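Local coordinates for protein D,D-dipeptidase/D,D-carboxypeptidase (Enterococcus faecalis, PDB 4MUQ) that acts as a zinc-dependent D,D-peptidase of vancomycin resistance, a metallopeptidase whose pocket holds phosphinate analogues of D-Ala-D-Ala, at residues 137-140 with 141-145; 176-179 with 180-184; 183-186 with 187-191; 218-222 with 223-227. One frame throughout, in Å; residues are numbered along the deposited sequence.

Contact 1: residues 137-140 with 141-145; sequences DEFR and RAAPD
Two different first torsions set up the charged cluster on this helix: Asp-137 carries CG anti to its own N (chi1 -154°), whereas Arg-141, one turn on, keeps CG anti to its carbonyl carbon (chi1 -66°) and then runs extended from CG to NE. The two chains therefore converge from successive turns and cross at a slant. Carboxylate and guanidinium planes lie 59° apart, so the pair is no flat, two-pronged salt bridge: OD2 of Asp-137 meets NE of Arg-141 at 3.2 Å, while the CG methylene of Arg-141 rests 3.2 Å from the O of Asp-137. This is one of two modelled Arg-141 conformers, so that arm is less certain than the Arg-140 arm. The other oxygen, OD1, uses its anti lone pair to accept from NH1 of Arg-140 at 3.0 Å, with the carboxylate at the edge of that guanidinium. Arg-140 is bent at chi3; its NE bonds to OE1 of Gln-150, NH2 to the backbone oxygens of Phe-130 and Pro-166, and NH1 also to that of Pro-131, a grip that leaves its plane little freedom to turn. The backbone keeps ordinary helix bonding, as from Arg-141 N to Asp-137 O at 2.9 Å. On the buried side, CE2 of Phe-139 lies 4.1 Å from CB of Ala-143, and Phe-139 also packs on helix 49-62. An aspartate shared by arginines three and four residues later is a classic i, i+3/i+4 salt-bridge network, here on helix 134-142 of the Hedgehog/DD-peptidase fold.

Contact 2: residues 176-179 with 180-184; sequences HSKI and MQENG
Polar side chains link neighbouring turns at Lys-178 and Gln-181, which lie side by side and point the same way. NZ of Lys-178 donates to OE1 of Gln-181 at 2.9 Å, in the plane of the amide carbonyl, and the same ammonium has a stronger partner in Asp-145. The lysine chain bends at chi2 (65°), which also brings its CD to 3.3 Å from OE1 of Gln-181. Glu-182 crosses Lys-178 at about a right angle, so OE2 of Glu-182 meets CG of Lys-178 at 3.7 Å while NZ of Lys-178 and OE2 stay 5.6 Å apart.

Backbone bonds of the i to i+4 kind run from Met-180, Gln-181 and Glu-182 back to His-176, Ser-177 and Lys-178. The helix closes in a Schellman motif, Gly-184 taking positive phi. There the O of Ile-179 is held twice, by N of Asn-183 at 3.1 Å and by its ND2 at 3.0 Å, the two donors arriving from opposite faces of the carbonyl plane. CG2 of Ile-179 lies alongside that ND2, at 3.7 Å.

Apolar contact is made on the buried flank, where Ile-179 packs on Tyr-203 and Phe-205 and Met-180 on Leu-187 and Tyr-190.

Contact 3: residues 183-186 with 187-191; sequences NGFS and LEEYT
A capping box opens helix 187-194, with Ser-186 as N-cap and Glu-189 as its partner three residues on. Serine and glutamate each bond to the other's backbone: N of Glu-189 donates to OG of Ser-186 at 3.2 Å, and N of Ser-186 donates to OE1 of Glu-189 at 2.9 Å, nearly straight at 168°. In addition, OG of Ser-186 donates to the same OE1 at 2.8 Å. Ser-186 has OG between its backbone N and carbonyl carbon (chi1 64°), which turns the hydroxyl over the first turn. OE1 is thus met by two donors on its anti side, and Lys-156 adds a salt bridge to that oxygen, so its negative charge is probably well compensated. The first regular helix bond follows, from N of Tyr-190 to O of Ser-186 at 3.0 Å. Just ahead of the cap, the ring of Phe-185 has CB of Asn-183 over the centre of one face, 3.3 Å above the plane. Its CD1 lies 3.8 Å from CB of Glu-189, and CD2 of Phe-185 comes to the edge of the Tyr-190 ring, 4.1 Å from CD1 of Tyr-190. Both aromatic residues reach back to the preceding helix 176-183, where Phe-185 packs on Met-180 and Tyr-190 on Ile-179 and Met-180, while Ser-186 and Glu-189 lean on Ile-159 of helix 157-160.

Contact 4: residues 218-222 with 223-227; sequences VPAKD and DKTLI
Thr-225 bridges the two arms of this chain reversal with a hydroxyl on one branch and a methyl on the other. Its CB stands 4.2 Å from N of Lys-221. From there OG1, anti to the carbonyl carbon (chi1 -62°), accepts the N-H of Lys-221 at 2.9 Å and an angle of 160°, and also lies 3.4 Å from CA of Ala-220. A water sits between the arms, within bonding distance of O of Lys-221 (2.9 Å) and O of Asp-223 (2.8 Å), and close to OG1 of Thr-225 as well. The methyl CG2 goes the other way, to CG1 of Val-218 at 3.7 Å, the two side chains running antiparallel alongside each other. Val-218 CG1 continues the apolar line to CG1 of Ile-227 at 4.1 Å. Beyond the turn the chain passes from one sheet to another: Val-218 and Ala-220 bond through their backbones to Phe-245 and Asp-243, whereas Thr-225 and Ile-227 bond to Leu-8 and Ile-6 of strand 3-9. The chemistry implies that, where direct backbone pairing is absent, one hydroxyl-to-N-H bond and a small apolar seam join the arms.

Contacts 1 to 3 form a connected series, whereas contact 4 stands apart. Contacts 1 and 2, with centres 12 Å apart, are joined by the salt bridge from Asp-145 OD1 to Lys-178 NZ at 2.8 Å and by Pro-144 O and Ser-177 OG at 2.7 Å. Contacts 2 and 3 share Asn-183 and Gly-184; their centres are 7 Å apart, and His-176 ND1 meets Tyr-190 OH at 2.7 Å. None of the three touches the zinc site, though the side chain of the zinc ligand His-168 is about 9 Å from those of Arg-140 and Leu-187 and about 11 Å from that of Met-180. Contact 4, centred about 35 Å from contact 1, lies away from the zinc site.

Contact 1: residues 137-140 with 141-145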
# COMPACT_ATOMS: atom_id res chain seq x y z
N ASP A 137 -11.88 5.91 13.13
CA ASP A 137 -11.48 7.15 12.47
C ASP A 137 -10.18 7.70 13.04
O ASP A 137 -9.42 8.36 12.32
CB ASP A 137 -12.58 8.21 12.54
CG ASP A 137 -12.48 9.20 11.41
OD1 ASP A 137 -12.35 8.76 10.25
OD2 ASP A 137 -12.50 10.42 11.67
N GLU A 138 -9.91 7.44 14.31
CA GLU A 138 -8.61 7.76 14.88
C GLU A 138 -7.51 7.01 14.13
O GLU A 138 -6.47 7.57 13.80
CB GLU A 138 -8.55 7.41 16.37
CG GLU A 138 -9.31 8.37 17.27
CD GLU A 138 -8.95 8.19 18.74
OE1 GLU A 138 -9.87 7.99 19.55
OE2 GLU A 138 -7.75 8.24 19.07
N PHE A 139 -7.75 5.73 13.85
CA PHE A 139 -6.81 4.98 13.03
C PHE A 139 -6.64 5.63 11.66
O PHE A 139 -5.51 5.83 11.18
CB PHE A 139 -7.26 3.52 12.84
CG PHE A 139 -6.31 2.73 11.98
CD1 PHE A 139 -5.29 1.99 12.55
CD2 PHE A 139 -6.42 2.75 10.60
CE1 PHE A 139 -4.39 1.28 11.76
CE2 PHE A 139 -5.52 2.07 9.79
CZ PHE A 139 -4.50 1.32 10.38
N ARG A 140 -7.77 5.92 11.01
CA ARG A 140 -7.76 6.43 9.65
C ARG A 140 -7.00 7.75 9.58
O ARG A 140 -6.24 7.97 8.63
CB ARG A 140 -9.20 6.57 9.14
CG ARG A 140 -9.33 7.08 7.73
CD ARG A 140 -10.79 7.28 7.39
NE ARG A 140 -11.49 6.02 7.13
CZ ARG A 140 -12.36 5.46 7.97
NH1 ARG A 140 -12.63 6.01 9.15
NH2 ARG A 140 -12.98 4.33 7.64
N ARG A 141 -7.16 8.59 10.58
CA ARG A 141 -6.50 9.90 10.59
C ARG A 141 -5.01 9.81 10.95
O ARG A 141 -4.21 10.63 10.51
CB ARG A 141 -7.25 10.87 11.51
CG ARG A 141 -8.65 11.22 11.01
CD ARG A 141 -9.34 12.25 11.90
NE ARG A 141 -10.52 12.84 11.26
CZ ARG A 141 -11.03 14.02 11.59
NH1 ARG A 141 -10.47 14.75 12.55
NH2 ARG A 141 -12.10 14.48 10.96
N ALA A 142 -4.63 8.80 11.73
CA ALA A 142 -3.22 8.59 12.09
C ALA A 142 -2.43 7.86 11.00
O ALA A 142 -1.22 8.06 10.86
CB ALA A 142 -3.12 7.83 13.39
N ALA A 143 -3.12 7.03 10.23
CA ALA A 143 -2.47 6.14 9.28
C ALA A 143 -1.43 6.79 8.35
O ALA A 143 -0.33 6.24 8.19
CB ALA A 143 -3.53 5.38 8.47
N PRO A 144 -1.75 7.95 7.75
CA PRO A 144 -0.77 8.51 6.79
C PRO A 144 0.53 8.99 7.44
O PRO A 144 1.54 9.11 6.74
CB PRO A 144 -1.54 9.68 6.16
CG PRO A 144 -2.99 9.30 6.31
CD PRO A 144 -3.04 8.67 7.67
N ASP A 145 0.51 9.23 8.75
CA ASP A 145 1.73 9.58 9.46
C ASP A 145 2.68 8.38 9.60
O ASP A 145 3.85 8.55 9.95
CB ASP A 145 1.41 10.15 10.84
CG ASP A 145 0.78 11.53 10.77
OD1 ASP A 145 1.06 12.27 9.81
OD2 ASP A 145 -0.00 11.86 11.69

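Contact 2: residues 176-179 with 180-184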
# COMPACT_ATOMS: atom_id res chain seq x y z
N HIS A 176 5.42 8.89 1.55
CA HIS A 176 4.48 8.80 0.44
C HIS A 176 3.04 8.91 0.89
O HIS A 176 2.25 9.62 0.28
CB HIS A 176 4.72 7.52 -0.35
CG HIS A 176 6.16 7.32 -0.69
ND1 HIS A 176 6.79 8.02 -1.70
CD2 HIS A 176 7.11 6.56 -0.10
CE1 HIS A 176 8.07 7.68 -1.72
NE2 HIS A 176 8.29 6.80 -0.76
N SER A 177 2.70 8.21 1.97
CA SER A 177 1.33 8.24 2.48
C SER A 177 0.91 9.64 2.91
O SER A 177 -0.26 10.02 2.76
CB SER A 177 1.17 7.26 3.65
OG SER A 177 2.12 7.53 4.65
N LYS A 178 1.85 10.41 3.44
CA LYS A 178 1.58 11.76 3.90
C LYS A 178 1.41 12.70 2.72
O LYS A 178 0.52 13.56 2.72
CB LYS A 178 2.69 12.26 4.82
CG LYS A 178 2.36 13.55 5.54
CD LYS A 178 1.20 13.33 6.50
CE LYS A 178 0.97 14.59 7.34
NZ LYS A 178 -0.10 14.37 8.35
N ILE A 179 2.26 12.54 1.70
CA ILE A 179 2.16 13.37 0.51
C ILE A 179 0.81 13.09 -0.16
O ILE A 179 0.14 14.01 -0.61
CB ILE A 179 3.31 13.07 -0.46
CG1 ILE A 179 4.64 13.42 0.21
CG2 ILE A 179 3.16 13.85 -1.76
CD1 ILE A 179 5.84 12.85 -0.50
N MET A 180 0.39 11.82 -0.19
CA MET A 180 -0.92 11.49 -0.76
C MET A 180 -2.05 12.13 0.03
O MET A 180 -3.00 12.67 -0.55
CB MET A 180 -1.10 9.99 -0.84
CG MET A 180 -0.16 9.34 -1.85
SD MET A 180 -0.13 7.55 -1.75
CE MET A 180 -1.86 7.16 -2.03
N GLN A 181 -1.93 12.12 1.35
CA GLN A 181 -2.93 12.73 2.21
C GLN A 181 -3.01 14.23 1.97
O GLN A 181 -4.11 14.77 1.81
CB GLN A 181 -2.63 12.45 3.68
CG GLN A 181 -3.64 13.10 4.64
CD GLN A 181 -3.15 13.16 6.08
OE1 GLN A 181 -2.05 13.65 6.35
NE2 GLN A 181 -3.97 12.67 7.00
N GLU A 182 -1.86 14.89 1.92
CA GLU A 182 -1.81 16.34 1.72
C GLU A 182 -2.44 16.77 0.40
O GLU A 182 -3.04 17.84 0.31
CB GLU A 182 -0.36 16.84 1.78
CG GLU A 182 0.31 16.71 3.14
CD GLU A 182 1.82 16.94 3.07
OE1 GLU A 182 2.34 17.13 1.94
OE2 GLU A 182 2.47 16.93 4.13
N ASN A 183 -2.30 15.93 -0.62
CA ASN A 183 -2.80 16.27 -1.96
C ASN A 183 -4.15 15.67 -2.31
O ASN A 183 -4.68 15.94 -3.40
CB ASN A 183 -1.77 15.86 -3.01
CG ASN A 183 -0.58 16.78 -3.04
OD1 ASN A 183 -0.65 17.87 -3.61
ND2 ASN A 183 0.51 16.36 -2.43
N GLY A 184 -4.69 14.86 -1.41
CA GLY A 184 -5.92 14.11 -1.66
C GLY A 184 -5.79 13.08 -2.78
O GLY A 184 -6.74 12.89 -3.55

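Contact 3: residues 183-186 with 187-191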
# COMPACT_ATOMS: atom_id res chain seq x y z
N ASN A 183 -2.30 15.93 -0.62
CA ASN A 183 -2.80 16.27 -1.96
C ASN A 183 -4.15 15.67 -2.31
O ASN A 183 -4.68 15.94 -3.40
CB ASN A 183 -1.77 15.86 -3.01
CG ASN A 183 -0.58 16.78 -3.04
OD1 ASN A 183 -0.65 17.87 -3.61
ND2 ASN A 183 0.51 16.36 -2.43
N GLY A 184 -4.69 14.86 -1.41
CA GLY A 184 -5.92 14.11 -1.66
C GLY A 184 -5.79 13.08 -2.78
O GLY A 184 -6.74 12.89 -3.55
N PHE A 185 -4.64 12.42 -2.86
CA PHE A 185 -4.35 11.51 -3.97
C PHE A 185 -4.73 10.08 -3.67
O PHE A 185 -4.41 9.56 -2.60
CB PHE A 185 -2.84 11.49 -4.25
CG PHE A 185 -2.32 12.69 -4.98
CD1 PHE A 185 -3.14 13.50 -5.74
CD2 PHE A 185 -0.96 12.99 -4.91
CE1 PHE A 185 -2.62 14.60 -6.42
CE2 PHE A 185 -0.43 14.08 -5.59
CZ PHE A 185 -1.26 14.88 -6.34
N SER A 186 -5.35 9.43 -4.65
CA SER A 186 -5.37 7.97 -4.72
C SER A 186 -3.97 7.51 -5.10
O SER A 186 -3.14 8.31 -5.57
CB SER A 186 -6.35 7.50 -5.79
OG SER A 186 -5.94 7.93 -7.08
N LEU A 187 -3.69 6.22 -4.95
CA LEU A 187 -2.40 5.69 -5.36
C LEU A 187 -2.18 5.86 -6.87
O LEU A 187 -1.06 6.13 -7.30
CB LEU A 187 -2.20 4.23 -4.91
CG LEU A 187 -0.82 3.64 -5.20
CD1 LEU A 187 0.31 4.47 -4.55
CD2 LEU A 187 -0.78 2.21 -4.69
N GLU A 188 -3.25 5.72 -7.66
CA GLU A 188 -3.18 5.98 -9.11
C GLU A 188 -2.65 7.39 -9.38
O GLU A 188 -1.75 7.58 -10.21
CB GLU A 188 -4.56 5.83 -9.75
CG GLU A 188 -5.02 4.38 -9.98
CD GLU A 188 -5.50 3.65 -8.72
OE1 GLU A 188 -5.70 4.30 -7.67
OE2 GLU A 188 -5.67 2.41 -8.81
N GLU A 189 -3.22 8.37 -8.70
CA GLU A 189 -2.80 9.75 -8.89
C GLU A 189 -1.35 9.97 -8.46
O GLU A 189 -0.61 10.64 -9.16
CB GLU A 189 -3.74 10.69 -8.15
CG GLU A 189 -5.10 10.85 -8.82
CD GLU A 189 -6.14 11.41 -7.89
OE1 GLU A 189 -6.50 10.70 -6.93
OE2 GLU A 189 -6.59 12.56 -8.11
N TYR A 190 -0.96 9.39 -7.33
CA TYR A 190 0.40 9.54 -6.84
C TYR A 190 1.41 8.92 -7.81
O TYR A 190 2.49 9.47 -8.03
CB TYR A 190 0.55 8.94 -5.44
CG TYR A 190 1.90 9.22 -4.82
CD1 TYR A 190 2.31 10.51 -4.56
CD2 TYR A 190 2.78 8.18 -4.49
CE1 TYR A 190 3.55 10.78 -4.00
CE2 TYR A 190 4.02 8.44 -3.92
CZ TYR A 190 4.39 9.75 -3.68
OH TYR A 190 5.61 10.04 -3.11
N THR A 191 1.04 7.79 -8.39
CA THR A 191 1.93 7.10 -9.33
C THR A 191 2.23 7.99 -10.55
O THR A 191 3.37 8.06 -11.02
CB THR A 191 1.30 5.75 -9.74
OG1 THR A 191 1.06 4.96 -8.57
CG2 THR A 191 2.23 4.95 -10.64

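Contact 4: residues 218-222 with 223-227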
# COMPACT_ATOMS: atom_id res chain seq x y z
N VAL A 218 12.58 7.26 -11.68
CA VAL A 218 13.57 6.84 -12.66
C VAL A 218 12.90 5.86 -13.62
O VAL A 218 12.46 4.79 -13.19
CB VAL A 218 14.77 6.14 -11.99
CG1 VAL A 218 15.77 5.68 -13.04
CG2 VAL A 218 15.44 7.06 -10.98
N PRO A 219 12.78 6.21 -14.90
CA PRO A 219 12.17 5.26 -15.84
C PRO A 219 13.03 4.02 -16.05
O PRO A 219 14.26 4.11 -16.11
CB PRO A 219 12.11 6.07 -17.15
CG PRO A 219 13.24 7.06 -17.03
CD PRO A 219 13.27 7.43 -15.57
N ALA A 220 12.40 2.86 -16.17
CA ALA A 220 13.14 1.62 -16.40
C ALA A 220 13.62 1.52 -17.84
O ALA A 220 12.88 1.80 -18.78
CB ALA A 220 12.28 0.41 -16.05
N LYS A 221 14.88 1.14 -18.00
CA LYS A 221 15.39 0.81 -19.32
C LYS A 221 15.00 -0.62 -19.66
O LYS A 221 14.60 -1.38 -18.77
CB LYS A 221 16.90 1.02 -19.39
CG LYS A 221 17.31 2.49 -19.33
CD LYS A 221 18.80 2.67 -19.53
CE LYS A 221 19.13 4.12 -19.86
NZ LYS A 221 18.33 5.07 -19.02
N ASP A 222 15.11 -0.99 -20.93
CA ASP A 222 14.72 -2.33 -21.36
C ASP A 222 15.51 -3.44 -20.66
O ASP A 222 15.02 -4.57 -20.51
CB ASP A 222 14.84 -2.47 -22.88
CG ASP A 222 13.79 -1.68 -23.63
OD1 ASP A 222 12.75 -1.34 -23.03
OD2 ASP A 222 14.01 -1.39 -24.83
N ASP A 223 16.72 -3.12 -20.23
CA ASP A 223 17.60 -4.10 -19.61
C ASP A 223 17.97 -3.70 -18.17
O ASP A 223 17.21 -3.97 -17.24
CB ASP A 223 18.87 -4.25 -20.45
CG ASP A 223 19.83 -5.27 -19.88
OD1 ASP A 223 19.37 -6.20 -19.18
OD2 ASP A 223 21.05 -5.14 -20.13
N LYS A 224 19.13 -3.07 -18.01
CA LYS A 224 19.58 -2.62 -16.70
C LYS A 224 19.35 -1.12 -16.54
O LYS A 224 19.70 -0.32 -17.41
CB LYS A 224 21.06 -2.94 -16.50
CG LYS A 224 21.34 -4.36 -16.05
CD LYS A 224 22.79 -4.73 -16.26
CE LYS A 224 23.05 -6.18 -15.87
NZ LYS A 224 22.30 -7.15 -16.72
N THR A 225 18.77 -0.75 -15.40
CA THR A 225 18.55 0.65 -15.07
C THR A 225 19.60 1.05 -14.05
O THR A 225 19.84 0.32 -13.08
CB THR A 225 17.14 0.85 -14.50
OG1 THR A 225 16.17 0.50 -15.49
CG2 THR A 225 16.91 2.30 -14.09
N LEU A 226 20.25 2.19 -14.26
CA LEU A 226 21.28 2.65 -13.35
C LEU A 226 20.80 3.83 -12.52
O LEU A 226 20.31 4.83 -13.05
CB LEU A 226 22.54 3.02 -14.12
CG LEU A 226 23.08 1.86 -14.96
CD1 LEU A 226 24.21 2.36 -15.86
CD2 LEU A 226 23.56 0.74 -14.07
N ILE A 227 20.94 3.69 -11.20
CA ILE A 227 20.52 4.71 -10.25
C ILE A 227 21.72 5.04 -9.38
O ILE A 227 22.48 4.15 -8.99
CB ILE A 227 19.37 4.20 -9.37
CG1 ILE A 227 18.12 3.95 -10.22
CG2 ILE A 227 19.04 5.19 -8.26
CD1 ILE A 227 16.93 3.42 -9.44
O HOH W 1 15.73 -1.90 -16.13